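Local coordinates for protein protelomerase (Agrobacterium tumefaciens, PDB 4F43) that generates and protects the hairpin ends of the linear chromosome, probably by resolving replicated telomeres as telomere resolvases do, at residues Lys4-Ser10 / Ala78-Phe83; Met49-Trp53 / His87-Ala93. The protein carries 1 engineered substitution. All coordinates share one frame; numbering follows the deposited sequence.

Contact 1: residues Lys4-Ser10 / Ala78-Phe83; sequences KTGVATS and AIREAF
S10 grips the carboxylate of E81 with both its backbone amide and its hydroxyl, and both bonds land on the same oxygen. The E81 side chain has CG anti to the backbone N (chi1 -178°) and runs on fully extended, so OE1 is carried up to the first turn of helix 9-18. There S10 OG gives a bond of 2.7 Å to E81 OE1. The amide adds a longer bond, S10 N to E81 OE1 at 3.2 Å, moderately bent at 146°. The two donors approach from opposite faces of the carboxylate plane, each on the syn side, which should limit rotation of the group. A8, at the N-cap, has no polar side chain, and E81 instead brings an acceptor from another helix; its negative charge probably suits the start of the helix. The second oxygen, E81 OE2, rests 3.6 Å from A8 CB.

Further back the extended N-terminal chain skims the end of helix 65-82. G6 presents CA to A82 O in a CA-H...O contact of 3.3 Å. A water accepts from V7 N at 3.0 Å and gives a weak bond to that same carbonyl, while A82 CB lies 3.7 Å from V7 N. The F83 ring, swung beside its backbone N by chi1 -54°, takes G6 CA over one face; K4 O lies near the ring plane at its edge, 3.7 Å from F83 CE1. Helix 28-40 packs on this helix end as well, with I33 on A78, I37 on A82 and F83, and M40 on F83, while N41 just beyond it accepts from G6 N.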
loop_
_atom_site.group_PDB
_atom_site.type_symbol
_atom_site.label_atom_id
_atom_site.label_comp_id
_atom_site.label_asym_id
_atom_site.label_seq_id
_atom_site.Cartn_x
_atom_site.Cartn_y
_atom_site.Cartn_z
ATOM N N LYS A 4 -4.092 -31.469 -13.892
ATOM C CA LYS A 4 -5.533 -31.381 -14.098
ATOM C C LYS A 4 -6.284 -31.254 -12.777
ATOM O O LYS A 4 -7.479 -30.963 -12.760
ATOM C CB LYS A 4 -6.049 -32.583 -14.891
ATOM C CG LYS A 4 -5.717 -33.928 -14.275
ATOM C CD LYS A 4 -6.386 -35.056 -15.041
ATOM C CE LYS A 4 -6.016 -36.412 -14.469
ATOM N NZ LYS A 4 -6.802 -37.505 -15.105
ATOM N N THR A 5 -5.575 -31.467 -11.673
ATOM C CA THR A 5 -6.176 -31.389 -10.347
ATOM C C THR A 5 -5.420 -30.409 -9.456
ATOM O O THR A 5 -4.205 -30.256 -9.576
ATOM C CB THR A 5 -6.202 -32.765 -9.658
ATOM O OG1 THR A 5 -4.861 -33.196 -9.395
ATOM C CG2 THR A 5 -6.896 -33.788 -10.542
ATOM N N GLY A 6 -6.145 -29.748 -8.559
ATOM C CA GLY A 6 -5.537 -28.792 -7.652
ATOM C C GLY A 6 -6.502 -28.234 -6.626
ATOM O O GLY A 6 -7.719 -28.337 -6.779
ATOM N N VAL A 7 -5.950 -27.635 -5.575
ATOM C CA VAL A 7 -6.759 -27.049 -4.512
ATOM C C VAL A 7 -6.143 -25.751 -3.984
ATOM O O VAL A 7 -4.980 -25.720 -3.581
ATOM C CB VAL A 7 -6.973 -28.049 -3.353
ATOM C CG1 VAL A 7 -5.672 -28.763 -3.008
ATOM C CG2 VAL A 7 -7.557 -27.345 -2.135
ATOM N N ALA A 8 -6.929 -24.679 -4.005
ATOM C CA ALA A 8 -6.491 -23.399 -3.463
ATOM C C ALA A 8 -6.716 -23.383 -1.957
ATOM O O ALA A 8 -7.782 -22.987 -1.485
ATOM C CB ALA A 8 -7.233 -22.255 -4.131
ATOM N N THR A 9 -5.702 -23.811 -1.212
ATOM C CA THR A 9 -5.815 -24.009 0.230
ATOM C C THR A 9 -6.154 -22.724 0.985
ATOM O O THR A 9 -6.768 -22.770 2.049
ATOM C CB THR A 9 -4.520 -24.603 0.816
ATOM O OG1 THR A 9 -3.895 -25.452 -0.154
ATOM C CG2 THR A 9 -4.820 -25.408 2.074
ATOM N N SER A 10 -5.747 -21.586 0.431
ATOM C CA SER A 10 -6.004 -20.291 1.053
ATOM C C SER A 10 -7.501 -20.044 1.217
ATOM O O SER A 10 -7.989 -19.806 2.327
ATOM C CB SER A 10 -5.382 -19.172 0.215
ATOM O OG SER A 10 -3.994 -19.384 0.028
ATOM N N ALA A 78 -5.741 -17.706 -7.383
ATOM C CA ALA A 78 -6.275 -18.990 -6.944
ATOM C C ALA A 78 -5.873 -20.102 -7.908
ATOM O O ALA A 78 -5.512 -21.202 -7.487
ATOM C CB ALA A 78 -7.786 -18.920 -6.810
ATOM N N ILE A 79 -5.934 -19.804 -9.203
ATOM C CA ILE A 79 -5.538 -20.760 -10.232
ATOM C C ILE A 79 -4.047 -21.069 -10.137
ATOM O O ILE A 79 -3.639 -22.230 -10.219
ATOM C CB ILE A 79 -5.867 -20.243 -11.646
ATOM C CG1 ILE A 79 -7.370 -20.011 -11.799
ATOM C CG2 ILE A 79 -5.379 -21.226 -12.700
ATOM C CD1 ILE A 79 -7.768 -19.400 -13.127
ATOM N N ARG A 80 -3.239 -20.027 -9.962
ATOM C CA ARG A 80 -1.796 -20.197 -9.816
ATOM C C ARG A 80 -1.461 -21.047 -8.598
ATOM O O ARG A 80 -0.525 -21.848 -8.625
ATOM C CB ARG A 80 -1.095 -18.843 -9.707
ATOM C CG ARG A 80 -1.117 -18.019 -10.982
ATOM C CD ARG A 80 -0.315 -16.740 -10.810
ATOM N NE ARG A 80 -0.354 -15.898 -12.002
ATOM C CZ ARG A 80 0.549 -15.937 -12.976
ATOM N NH1 ARG A 80 0.433 -15.131 -14.021
ATOM N NH2 ARG A 80 1.569 -16.782 -12.904
ATOM N N GLU A 81 -2.231 -20.869 -7.529
ATOM C CA GLU A 81 -2.009 -21.621 -6.299
ATOM C C GLU A 81 -2.419 -23.083 -6.452
ATOM O O GLU A 81 -1.721 -23.983 -5.986
ATOM C CB GLU A 81 -2.772 -20.986 -5.134
ATOM C CG GLU A 81 -2.563 -21.687 -3.801
ATOM C CD GLU A 81 -3.422 -21.105 -2.695
ATOM O OE1 GLU A 81 -3.170 -21.423 -1.514
ATOM O OE2 GLU A 81 -4.351 -20.333 -3.008
ATOM N N ALA A 82 -3.548 -23.311 -7.113
ATOM C CA ALA A 82 -4.108 -24.653 -7.232
ATOM C C ALA A 82 -3.382 -25.525 -8.254
ATOM O O ALA A 82 -3.004 -26.657 -7.953
ATOM C CB ALA A 82 -5.592 -24.579 -7.556
ATOM N N PHE A 83 -3.183 -24.997 -9.457
ATOM C CA PHE A 83 -2.622 -25.788 -10.549
ATOM C C PHE A 83 -1.178 -25.415 -10.869
ATOM O O PHE A 83 -0.282 -26.253 -10.783
ATOM C CB PHE A 83 -3.501 -25.668 -11.794
ATOM C CG PHE A 83 -4.939 -26.022 -11.549
ATOM C CD1 PHE A 83 -5.367 -27.336 -11.635
ATOM C CD2 PHE A 83 -5.859 -25.043 -11.216
ATOM C CE1 PHE A 83 -6.688 -27.666 -11.401
ATOM C CE2 PHE A 83 -7.181 -25.368 -10.979
ATOM C CZ PHE A 83 -7.595 -26.680 -11.073
HETATM O O HOH W 1 -3.069 -28.326 -5.097
#

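Contact 2: residues Met49-Trp53 / His87-Ala93; sequences MQALW and HPMLKIA
W53 holds CG anti to its backbone N (chi1 -179°), which lays the indole against the backbone of A93, and M89, bent at chi2 (52°), curls its thioether round to the helix of M49 and W53. The indole contact is a CH-pi interaction: A93 CA stands 3.5 Å from the centroid of the five-membered ring of W53, only 16° off the ring normal. A93 CB continues over the benzo part, 3.7 Å from W53 CE3. The carbonyl of I92 also lies close to the pyrrole side, yet the angle at W53 NE1 is too poor for a hydrogen bond.

This is helix-to-helix packing within the all-helical N-terminal part of the fragment, which lies close to the DNA: one face of helix 46-59 meets the short helix 89-92. H87 caps that short helix, its ND1 accepting from M89 N at 3.1 Å with the donor near the imidazole plane. The extended M49 side chain comes toward H87 from the opposite direction, bringing M49 CE to 3.6 Å from H87 CE1, obliquely to the ring. Along the way M49 CB touches M89 SD at 3.6 Å, and I92 crosses the M49 side chain at about a right angle, with I92 CD1 3.7 Å from M49 CB. The methyl of M89 lies farther along, M89 CE being 3.6 Å from W53 CB. At the more exposed margin Q50 OE1 comes to 3.2 Å from I92 CG2, a close approach of the amide oxygen to a methyl group, whereas its amide NE2 is bound by D54 in the next helical turn.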
loop_
_atom_site.group_PDB
_atom_site.type_symbol
_atom_site.label_atom_id
_atom_site.label_comp_id
_atom_site.label_asym_id
_atom_site.label_seq_id
_atom_site.Cartn_x
_atom_site.Cartn_y
_atom_site.Cartn_z
ATOM N N MET A 49 -13.466 -24.812 -20.352
ATOM C CA MET A 49 -12.780 -23.821 -19.535
ATOM C C MET A 49 -13.334 -22.450 -19.888
ATOM O O MET A 49 -13.700 -21.662 -19.011
ATOM C CB MET A 49 -11.276 -23.840 -19.810
ATOM C CG MET A 49 -10.580 -25.142 -19.470
ATOM S SD MET A 49 -8.807 -25.044 -19.777
ATOM C CE MET A 49 -8.288 -26.695 -19.323
ATOM N N GLN A 50 -13.400 -22.184 -21.188
ATOM C CA GLN A 50 -13.897 -20.914 -21.695
ATOM C C GLN A 50 -15.344 -20.679 -21.276
ATOM O O GLN A 50 -15.726 -19.556 -20.965
ATOM C CB GLN A 50 -13.783 -20.863 -23.218
ATOM C CG GLN A 50 -14.090 -19.498 -23.814
ATOM C CD GLN A 50 -13.005 -18.481 -23.524
ATOM O OE1 GLN A 50 -11.816 -18.773 -23.651
ATOM N NE2 GLN A 50 -13.409 -17.279 -23.129
ATOM N N ALA A 51 -16.144 -21.740 -21.273
ATOM C CA ALA A 51 -17.541 -21.635 -20.862
ATOM C C ALA A 51 -17.651 -21.320 -19.372
ATOM O O ALA A 51 -18.444 -20.469 -18.959
ATOM C CB ALA A 51 -18.288 -22.918 -21.190
ATOM N N LEU A 52 -16.847 -22.019 -18.577
ATOM C CA LEU A 52 -16.813 -21.821 -17.133
ATOM C C LEU A 52 -16.449 -20.377 -16.810
ATOM O O LEU A 52 -17.113 -19.720 -16.002
ATOM C CB LEU A 52 -15.801 -22.780 -16.498
ATOM C CG LEU A 52 -15.808 -22.954 -14.978
ATOM C CD1 LEU A 52 -17.137 -23.522 -14.507
ATOM C CD2 LEU A 52 -14.653 -23.846 -14.538
ATOM N N TRP A 53 -15.400 -19.881 -17.460
ATOM C CA TRP A 53 -14.952 -18.511 -17.243
ATOM C C TRP A 53 -15.955 -17.490 -17.773
ATOM O O TRP A 53 -16.067 -16.391 -17.236
ATOM C CB TRP A 53 -13.579 -18.281 -17.876
ATOM C CG TRP A 53 -13.059 -16.892 -17.670
ATOM C CD1 TRP A 53 -12.838 -15.947 -18.629
ATOM C CD2 TRP A 53 -12.714 -16.284 -16.419
ATOM N NE1 TRP A 53 -12.367 -14.791 -18.053
ATOM C CE2 TRP A 53 -12.284 -14.971 -16.697
ATOM C CE3 TRP A 53 -12.724 -16.723 -15.091
ATOM C CZ2 TRP A 53 -11.865 -14.095 -15.696
ATOM C CZ3 TRP A 53 -12.310 -15.851 -14.099
ATOM C CH2 TRP A 53 -11.887 -14.552 -14.406
ATOM N N HIS A 87 -0.962 -23.538 -16.590
ATOM C CA HIS A 87 -2.327 -23.899 -16.952
ATOM C C HIS A 87 -2.902 -22.939 -17.989
ATOM O O HIS A 87 -2.751 -21.724 -17.867
ATOM C CB HIS A 87 -3.214 -23.936 -15.707
ATOM C CG HIS A 87 -4.417 -24.815 -15.851
ATOM N ND1 HIS A 87 -5.563 -24.412 -16.502
ATOM C CD2 HIS A 87 -4.651 -26.081 -15.427
ATOM C CE1 HIS A 87 -6.451 -25.389 -16.473
ATOM N NE2 HIS A 87 -5.923 -26.412 -15.826
ATOM N N PRO A 88 -3.567 -23.489 -19.020
ATOM C CA PRO A 88 -4.150 -22.715 -20.122
ATOM C C PRO A 88 -5.232 -21.746 -19.654
ATOM O O PRO A 88 -5.517 -20.764 -20.341
ATOM C CB PRO A 88 -4.769 -23.794 -21.017
ATOM C CG PRO A 88 -4.022 -25.038 -20.688
ATOM C CD PRO A 88 -3.733 -24.938 -19.224
ATOM N N MET A 89 -5.825 -22.024 -18.497
ATOM C CA MET A 89 -6.883 -21.184 -17.950
ATOM C C MET A 89 -6.375 -19.778 -17.665
ATOM O O MET A 89 -7.140 -18.815 -17.683
ATOM C CB MET A 89 -7.447 -21.800 -16.671
ATOM C CG MET A 89 -8.793 -21.243 -16.273
ATOM S SD MET A 89 -9.937 -21.320 -17.658
ATOM C CE MET A 89 -11.478 -20.954 -16.837
ATOM N N LEU A 90 -5.077 -19.669 -17.402
ATOM C CA LEU A 90 -4.444 -18.382 -17.151
ATOM C C LEU A 90 -4.488 -17.495 -18.390
ATOM O O LEU A 90 -4.417 -16.270 -18.290
ATOM C CB LEU A 90 -2.997 -18.579 -16.696
ATOM C CG LEU A 90 -2.815 -19.278 -15.349
ATOM C CD1 LEU A 90 -1.344 -19.533 -15.072
ATOM C CD2 LEU A 90 -3.434 -18.443 -14.242
ATOM N N LYS A 91 -4.601 -18.119 -19.559
ATOM C CA LYS A 91 -4.705 -17.378 -20.808
ATOM C C LYS A 91 -6.174 -17.133 -21.127
ATOM O O LYS A 91 -6.511 -16.329 -21.997
ATOM C CB LYS A 91 -4.045 -18.149 -21.952
ATOM C CG LYS A 91 -2.701 -18.766 -21.594
ATOM C CD LYS A 91 -1.733 -17.727 -21.054
ATOM C CE LYS A 91 -0.485 -18.386 -20.487
ATOM N NZ LYS A 91 0.425 -17.401 -19.842
ATOM N N ILE A 92 -7.042 -17.840 -20.412
ATOM C CA ILE A 92 -8.480 -17.704 -20.588
ATOM C C ILE A 92 -9.069 -16.802 -19.510
ATOM O O ILE A 92 -9.831 -15.881 -19.804
ATOM C CB ILE A 92 -9.178 -19.073 -20.533
ATOM C CG1 ILE A 92 -8.661 -19.977 -21.653
ATOM C CG2 ILE A 92 -10.685 -18.908 -20.623
ATOM C CD1 ILE A 92 -9.262 -21.364 -21.643
ATOM N N ALA A 93 -8.705 -17.072 -18.260
ATOM C CA ALA A 93 -9.209 -16.301 -17.130
ATOM C C ALA A 93 -8.492 -14.964 -16.992
ATOM O O ALA A 93 -7.714 -14.758 -16.061
ATOM C CB ALA A 93 -9.097 -17.104 -15.841
#

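In the fold
From the N terminus the chain passes through residues 4-10 into helix 9-18, then helix 28-40 and helix 46-59, which carries residues 49-53. Helix 65-82 follows, and its last turn comes back to the N-terminal segment, closing the loop of contact 1. A few residues on, 87-93 returns to helix 46-59 and closes contact 2. The segments alternate, so the two loops cross instead of nesting. Their centres lie 14 Å apart, and they touch mainly through I79, which packs on M89, L90 and A93, with the rings of F83 and H87 meeting nearby. Contact 1 joins the start of helix 9-18 to the end of helix 65-82; contact 2 joins helix 46-59 to helix 89-92.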